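Local structure of superoxide dismutase (Leishmania major, 4F2N) at residues V149-S154 / A190-H195; W156-V161 / D171-A176. The protein catalyses the dismutation of superoxide to dioxygen and hydrogen peroxide at a mononuclear iron site. All coordinates share one frame; numbering follows the deposited sequence.

Contact 1 (V149-S154 / A190-H195); sequences VNNFGS and ADVWEH. With FE2 (Fe (II) ion), chain N.
At the iron site of the C-terminal domain, the signature run D191–H195, which carries two of the metal ligands, is touched by S154 of the loop 149-154. The main side-chain meeting is a CH-pi contact: S154 CB stands over one face of the W193 indole, 3.4 Å from the centroid of the five-membered ring and only 10° off its normal. With S154 OG set anti to the carbonyl carbon (chi1 -49°), the hydroxyl reaches past the indole to water 1, the OG to water oxygen distance being 2.6 Å. E194 N donates to the same water oxygen at 2.8 Å, so the water bridges the two segments. S154 OG is further hydrogen-bonded to S154 OG of the second subunit. On the opposite face of the indole lies water 2, offset toward the rim, which is itself an iron ligand; W193 is therefore wedged between the loop and the metal's solvent ligand.

Iron is bound by D191 OD2 at 1.9 Å and H195 NE2 at 2.1 Å, and H58 and H108 complete the protein ligands. The other carboxylate oxygen, D191 OD1, accepts from W193 N at 3.1 Å in an Asx turn, met from above the carboxylate plane, and weakly from water 2; these bonds would restrain the rotation of the ligand. Farther along, N151 ND2 approaches V192 CG2 at 3.8 Å, a van der Waals contact, while its polar partner is T173 O.

E194 and H195 hydrogen-bond reciprocally with H195 and E194 of the second subunit, tying the metal site to the dimer interface. The loop continues from the end of helix 137-149 into strand 155-161; V192 packs on helix 205-212, whereas D191 and W193 lean on helix 96-113.

Contact 2 (W156-V161 / D171-A176); sequences WTWLCV and DSTSNA
W158 and T173 meet through a side-chain bond across a beta hairpin: W158 NE1 donates to T173 OG1 at 3.0 Å, with an N-H...O angle of 169° and the oxygen 5° out of the indole plane. T173 OG1, placed between the backbone N and the carbonyl carbon (chi1 55°), also lies 3.5 Å from W156 CB and is hydrogen-bonded to G177 O. The W156 ring is met at its edge by N175 O, which lies in its plane, 3.2 Å from W156 CD1; the polar partner of W156 NE1 is Q104 OE1.

Backbone pairing sets these groups in place. W156 with T173 and W158 with D171 are antiparallel hydrogen-bonded pairs, and T173 N donates to W156 O at 2.8 Å. Between them the non-hydrogen-bonded pair T157 and S172 turns its side chains to the other face of the sheet, where T157 OG1 and S172 OG make a weak bond of 3.4 Å. That face rests on helix 137-149, with T157 and S172 both on A147, while W156 and W158 pack on N107 of helix 96-113.

With one bond from W158 NE1 and another to G177 O, the T173 hydroxyl can serve as acceptor and donor at once. This fixes the W158 edge on the hairpin, whereas the W156 side chain, whose nearest atoms lie about 4 Å from the iron, is probably held by its strand, the Q104 bond and edge-to-face contact with H108.

How the contacts relate
Contact 1 is buried, at the dimer interface; contact 2 is partly buried, D171 and S172 lying at its more exposed side, and also reaches the second subunit, N175 and A176 packing on F152 of that chain. Both serve one antiparallel sheet, in which strand 155-161 is the middle strand between 168-174 and 185-191, and contact 2 is nested within the chain loop that contact 1 closes. Their chemistry differs: loop meets metal-binding run through a CH-pi contact and a bridging water, whereas the hairpin is knit by regular backbone bonds and a Trp-to-Thr side-chain bond. A probable hydrogen bond from N175 N to S154 O, 2.8 Å, joins them, and D191 CB packs 3.3 Å from W156 CZ3.

Contact 1 (V149-S154 / A190-H195)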
loop_
_atom_site.group_PDB
_atom_site.type_symbol
_atom_site.label_atom_id
_atom_site.label_comp_id
_atom_site.label_asym_id
_atom_site.label_seq_id
_atom_site.Cartn_x
_atom_site.Cartn_y
_atom_site.Cartn_z
ATOM N N VAL B 149 -10.215 -6.012 -5.430
ATOM C CA VAL B 149 -10.326 -4.669 -6.016
ATOM C C VAL B 149 -10.641 -3.634 -4.924
ATOM O O VAL B 149 -10.064 -2.540 -4.902
ATOM C CB VAL B 149 -11.422 -4.637 -7.088
ATOM C CG1 VAL B 149 -11.829 -3.198 -7.421
ATOM C CG2 VAL B 149 -10.896 -5.331 -8.343
ATOM N N ASN B 150 -11.546 -4.010 -4.030
ATOM C CA ASN B 150 -12.037 -3.118 -2.995
ATOM C C ASN B 150 -11.138 -3.000 -1.773
ATOM O O ASN B 150 -11.447 -2.250 -0.873
ATOM C CB ASN B 150 -13.416 -3.580 -2.538
ATOM C CG ASN B 150 -14.481 -3.364 -3.583
ATOM O OD1 ASN B 150 -14.342 -2.550 -4.489
ATOM N ND2 ASN B 150 -15.581 -4.065 -3.423
ATOM N N ASN B 151 -10.046 -3.755 -1.723
ATOM C CA ASN B 151 -9.174 -3.727 -0.552
ATOM C C ASN B 151 -8.340 -2.436 -0.590
ATOM O O ASN B 151 -7.355 -2.357 -1.338
ATOM C CB ASN B 151 -8.261 -4.949 -0.522
ATOM C CG ASN B 151 -7.657 -5.177 0.832
ATOM O OD1 ASN B 151 -8.175 -4.702 1.819
ATOM N ND2 ASN B 151 -6.615 -5.965 0.892
ATOM N N PHE B 152 -8.729 -1.438 0.199
ATOM C CA PHE B 152 -8.123 -0.098 0.061
ATOM C C PHE B 152 -6.680 -0.138 0.528
ATOM O O PHE B 152 -6.408 -0.600 1.647
ATOM C CB PHE B 152 -8.884 0.953 0.892
ATOM C CG PHE B 152 -8.436 2.363 0.637
ATOM C CD1 PHE B 152 -8.663 2.968 -0.595
ATOM C CD2 PHE B 152 -7.798 3.086 1.615
ATOM C CE1 PHE B 152 -8.261 4.286 -0.828
ATOM C CE2 PHE B 152 -7.393 4.399 1.393
ATOM C CZ PHE B 152 -7.614 4.989 0.165
ATOM N N GLY B 153 -5.770 0.353 -0.307
ATOM C CA GLY B 153 -4.327 0.423 0.054
ATOM C C GLY B 153 -3.626 -0.885 -0.258
ATOM O O GLY B 153 -4.004 -1.610 -1.231
ATOM N N SER B 154 -2.621 -1.213 0.549
ATOM C CA SER B 154 -1.883 -2.477 0.364
ATOM C C SER B 154 -2.544 -3.603 1.136
ATOM O O SER B 154 -3.083 -3.374 2.239
ATOM C CB SER B 154 -0.448 -2.338 0.877
ATOM O OG SER B 154 0.172 -1.160 0.366
ATOM N N ALA B 190 -4.112 -13.860 -2.827
ATOM C CA ALA B 190 -3.622 -12.977 -3.899
ATOM C C ALA B 190 -3.050 -11.754 -3.219
ATOM O O ALA B 190 -3.713 -11.115 -2.378
ATOM C CB ALA B 190 -4.757 -12.573 -4.835
ATOM N N ASP B 191 -1.805 -11.443 -3.544
ATOM C CA ASP B 191 -1.164 -10.211 -3.049
ATOM C C ASP B 191 -1.779 -9.029 -3.807
ATOM O O ASP B 191 -1.776 -9.034 -5.050
ATOM C CB ASP B 191 0.340 -10.301 -3.391
ATOM C CG ASP B 191 1.176 -9.212 -2.745
ATOM O OD1 ASP B 191 0.619 -8.330 -2.045
ATOM O OD2 ASP B 191 2.437 -9.259 -2.907
ATOM N N VAL B 192 -2.341 -8.049 -3.098
ATOM C CA VAL B 192 -2.804 -6.840 -3.781
ATOM C C VAL B 192 -2.086 -5.576 -3.291
ATOM O O VAL B 192 -2.560 -4.454 -3.489
ATOM C CB VAL B 192 -4.337 -6.669 -3.787
ATOM C CG1 VAL B 192 -5.009 -7.791 -4.568
ATOM C CG2 VAL B 192 -4.852 -6.693 -2.361
ATOM N N TRP B 193 -0.905 -5.737 -2.680
ATOM C CA TRP B 193 0.049 -4.613 -2.671
ATOM C C TRP B 193 0.273 -4.216 -4.090
ATOM O O TRP B 193 0.354 -5.100 -4.978
ATOM C CB TRP B 193 1.377 -5.049 -2.064
ATOM C CG TRP B 193 1.370 -5.118 -0.538
ATOM C CD1 TRP B 193 0.612 -5.947 0.277
ATOM C CD2 TRP B 193 2.273 -4.407 0.346
ATOM N NE1 TRP B 193 0.932 -5.759 1.617
ATOM C CE2 TRP B 193 1.938 -4.833 1.720
ATOM C CE3 TRP B 193 3.290 -3.448 0.152
ATOM C CZ2 TRP B 193 2.601 -4.310 2.835
ATOM C CZ3 TRP B 193 3.954 -2.932 1.290
ATOM C CH2 TRP B 193 3.619 -3.362 2.597
ATOM N N GLU B 194 0.439 -2.912 -4.347
ATOM C CA GLU B 194 0.555 -2.436 -5.728
ATOM C C GLU B 194 1.782 -3.000 -6.417
ATOM O O GLU B 194 1.767 -3.226 -7.637
ATOM C CB GLU B 194 0.552 -0.900 -5.807
ATOM C CG GLU B 194 -0.796 -0.298 -5.432
ATOM C CD GLU B 194 -0.816 1.231 -5.489
ATOM O OE1 GLU B 194 0.053 1.883 -4.839
ATOM O OE2 GLU B 194 -1.748 1.772 -6.156
ATOM N N HIS B 195 2.842 -3.250 -5.651
ATOM C CA HIS B 195 4.037 -3.874 -6.234
ATOM C C HIS B 195 3.789 -5.256 -6.797
ATOM O O HIS B 195 4.601 -5.718 -7.614
ATOM C CB HIS B 195 5.230 -3.900 -5.236
ATOM C CG HIS B 195 5.076 -4.892 -4.111
ATOM N ND1 HIS B 195 5.061 -4.514 -2.795
ATOM C CD2 HIS B 195 4.946 -6.302 -4.122
ATOM C CE1 HIS B 195 4.922 -5.620 -2.006
ATOM N NE2 HIS B 195 4.836 -6.712 -2.820
HETATM FE FE FE2 N . 4.133 -8.590 -2.272
HETATM O O HOH W 1 1.076 -1.331 -2.080
HETATM O O HOH W 2 3.096 -7.740 -0.455
#

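Contact 2 (W156-V161 / D171-A176)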
loop_
_atom_site.group_PDB
_atom_site.type_symbol
_atom_site.label_atom_id
_atom_site.label_comp_id
_atom_site.label_asym_id
_atom_site.label_seq_id
_atom_site.Cartn_x
_atom_site.Cartn_y
_atom_site.Cartn_z
ATOM N N TRP B 156 -3.828 -8.135 1.160
ATOM C CA TRP B 156 -3.966 -9.508 0.682
ATOM C C TRP B 156 -5.425 -9.874 0.688
ATOM O O TRP B 156 -6.198 -9.459 1.599
ATOM C CB TRP B 156 -3.190 -10.469 1.635
ATOM C CG TRP B 156 -1.713 -10.162 1.688
ATOM C CD1 TRP B 156 -1.064 -9.222 2.504
ATOM C CD2 TRP B 156 -0.641 -10.791 0.896
ATOM N NE1 TRP B 156 0.291 -9.219 2.266
ATOM C CE2 TRP B 156 0.605 -10.123 1.290
ATOM C CE3 TRP B 156 -0.599 -11.794 -0.077
ATOM C CZ2 TRP B 156 1.819 -10.476 0.759
ATOM C CZ3 TRP B 156 0.659 -12.141 -0.638
ATOM C CH2 TRP B 156 1.831 -11.498 -0.224
ATOM N N THR B 157 -5.811 -10.675 -0.291
ATOM C CA THR B 157 -7.142 -11.258 -0.319
ATOM C C THR B 157 -6.986 -12.791 -0.240
ATOM O O THR B 157 -6.140 -13.385 -0.932
ATOM C CB THR B 157 -7.884 -10.852 -1.600
ATOM O OG1 THR B 157 -8.004 -9.429 -1.596
ATOM C CG2 THR B 157 -9.295 -11.449 -1.641
ATOM N N TRP B 158 -7.827 -13.412 0.574
ATOM C CA TRP B 158 -7.624 -14.801 0.982
ATOM C C TRP B 158 -8.845 -15.619 0.776
ATOM O O TRP B 158 -9.970 -15.134 0.962
ATOM C CB TRP B 158 -7.380 -14.822 2.496
ATOM C CG TRP B 158 -6.197 -14.008 2.951
ATOM C CD1 TRP B 158 -6.177 -12.658 3.333
ATOM C CD2 TRP B 158 -4.817 -14.476 3.132
ATOM N NE1 TRP B 158 -4.918 -12.281 3.702
ATOM C CE2 TRP B 158 -4.047 -13.307 3.599
ATOM C CE3 TRP B 158 -4.160 -15.704 2.954
ATOM C CZ2 TRP B 158 -2.679 -13.378 3.886
ATOM C CZ3 TRP B 158 -2.770 -15.770 3.226
ATOM C CH2 TRP B 158 -2.053 -14.622 3.705
ATOM N N LEU B 159 -8.642 -16.886 0.449
ATOM C CA LEU B 159 -9.680 -17.918 0.634
ATOM C C LEU B 159 -9.222 -18.780 1.808
ATOM O O LEU B 159 -8.112 -19.325 1.793
ATOM C CB LEU B 159 -9.844 -18.776 -0.639
ATOM C CG LEU B 159 -10.872 -19.929 -0.605
ATOM C CD1 LEU B 159 -12.291 -19.408 -0.421
ATOM C CD2 LEU B 159 -10.772 -20.704 -1.920
ATOM N N CYS B 160 -10.056 -18.867 2.831
ATOM C CA CYS B 160 -9.737 -19.613 4.042
ATOM C C CYS B 160 -10.787 -20.646 4.389
ATOM O O CYS B 160 -11.971 -20.532 4.010
ATOM C CB CYS B 160 -9.568 -18.691 5.264
ATOM S SG CYS B 160 -8.283 -17.434 5.124
ATOM N N VAL B 161 -10.341 -21.639 5.150
ATOM C CA VAL B 161 -11.222 -22.592 5.794
ATOM C C VAL B 161 -11.351 -22.123 7.256
ATOM O O VAL B 161 -10.346 -21.795 7.948
ATOM C CB VAL B 161 -10.605 -24.016 5.773
ATOM C CG1 VAL B 161 -11.268 -24.921 6.802
ATOM C CG2 VAL B 161 -10.626 -24.619 4.365
ATOM N N ASP B 171 -11.653 -13.422 2.795
ATOM C CA ASP B 171 -11.258 -12.439 3.782
ATOM C C ASP B 171 -10.193 -11.541 3.145
ATOM O O ASP B 171 -9.363 -12.036 2.411
ATOM C CB ASP B 171 -10.648 -13.196 4.964
ATOM C CG ASP B 171 -10.504 -12.351 6.195
ATOM O OD1 ASP B 171 -11.465 -11.607 6.520
ATOM O OD2 ASP B 171 -9.436 -12.448 6.864
ATOM N N SER B 172 -10.237 -10.240 3.407
ATOM C CA SER B 172 -9.189 -9.311 2.969
ATOM C C SER B 172 -8.468 -8.809 4.187
ATOM O O SER B 172 -9.102 -8.550 5.224
ATOM C CB SER B 172 -9.819 -8.140 2.232
ATOM O OG SER B 172 -10.144 -8.558 0.923
ATOM N N THR B 173 -7.144 -8.666 4.093
ATOM C CA THR B 173 -6.398 -8.045 5.173
ATOM C C THR B 173 -5.644 -6.807 4.630
ATOM O O THR B 173 -5.428 -6.683 3.416
ATOM C CB THR B 173 -5.391 -9.017 5.820
ATOM O OG1 THR B 173 -4.518 -9.556 4.797
ATOM C CG2 THR B 173 -6.129 -10.194 6.573
ATOM N N SER B 174 -5.274 -5.915 5.534
ATOM C CA SER B 174 -4.514 -4.710 5.195
ATOM C C SER B 174 -3.017 -4.974 5.487
ATOM O O SER B 174 -2.672 -5.545 6.540
ATOM C CB SER B 174 -5.023 -3.549 6.072
ATOM O OG SER B 174 -4.172 -2.394 6.019
ATOM N N ASN B 175 -2.152 -4.505 4.593
ATOM C CA ASN B 175 -0.694 -4.480 4.853
ATOM C C ASN B 175 -0.125 -5.891 5.087
ATOM O O ASN B 175 -0.140 -6.676 4.154
ATOM C CB ASN B 175 -0.324 -3.491 5.973
ATOM C CG ASN B 175 -0.580 -2.036 5.546
ATOM O OD1 ASN B 175 -0.789 -1.782 4.359
ATOM N ND2 ASN B 175 -0.577 -1.088 6.503
ATOM N N ALA B 176 0.370 -6.183 6.293
ATOM C CA ALA B 176 0.927 -7.511 6.577
ATOM C C ALA B 176 -0.086 -8.461 7.207
ATOM O O ALA B 176 0.249 -9.590 7.547
ATOM C CB ALA B 176 2.181 -7.422 7.456
#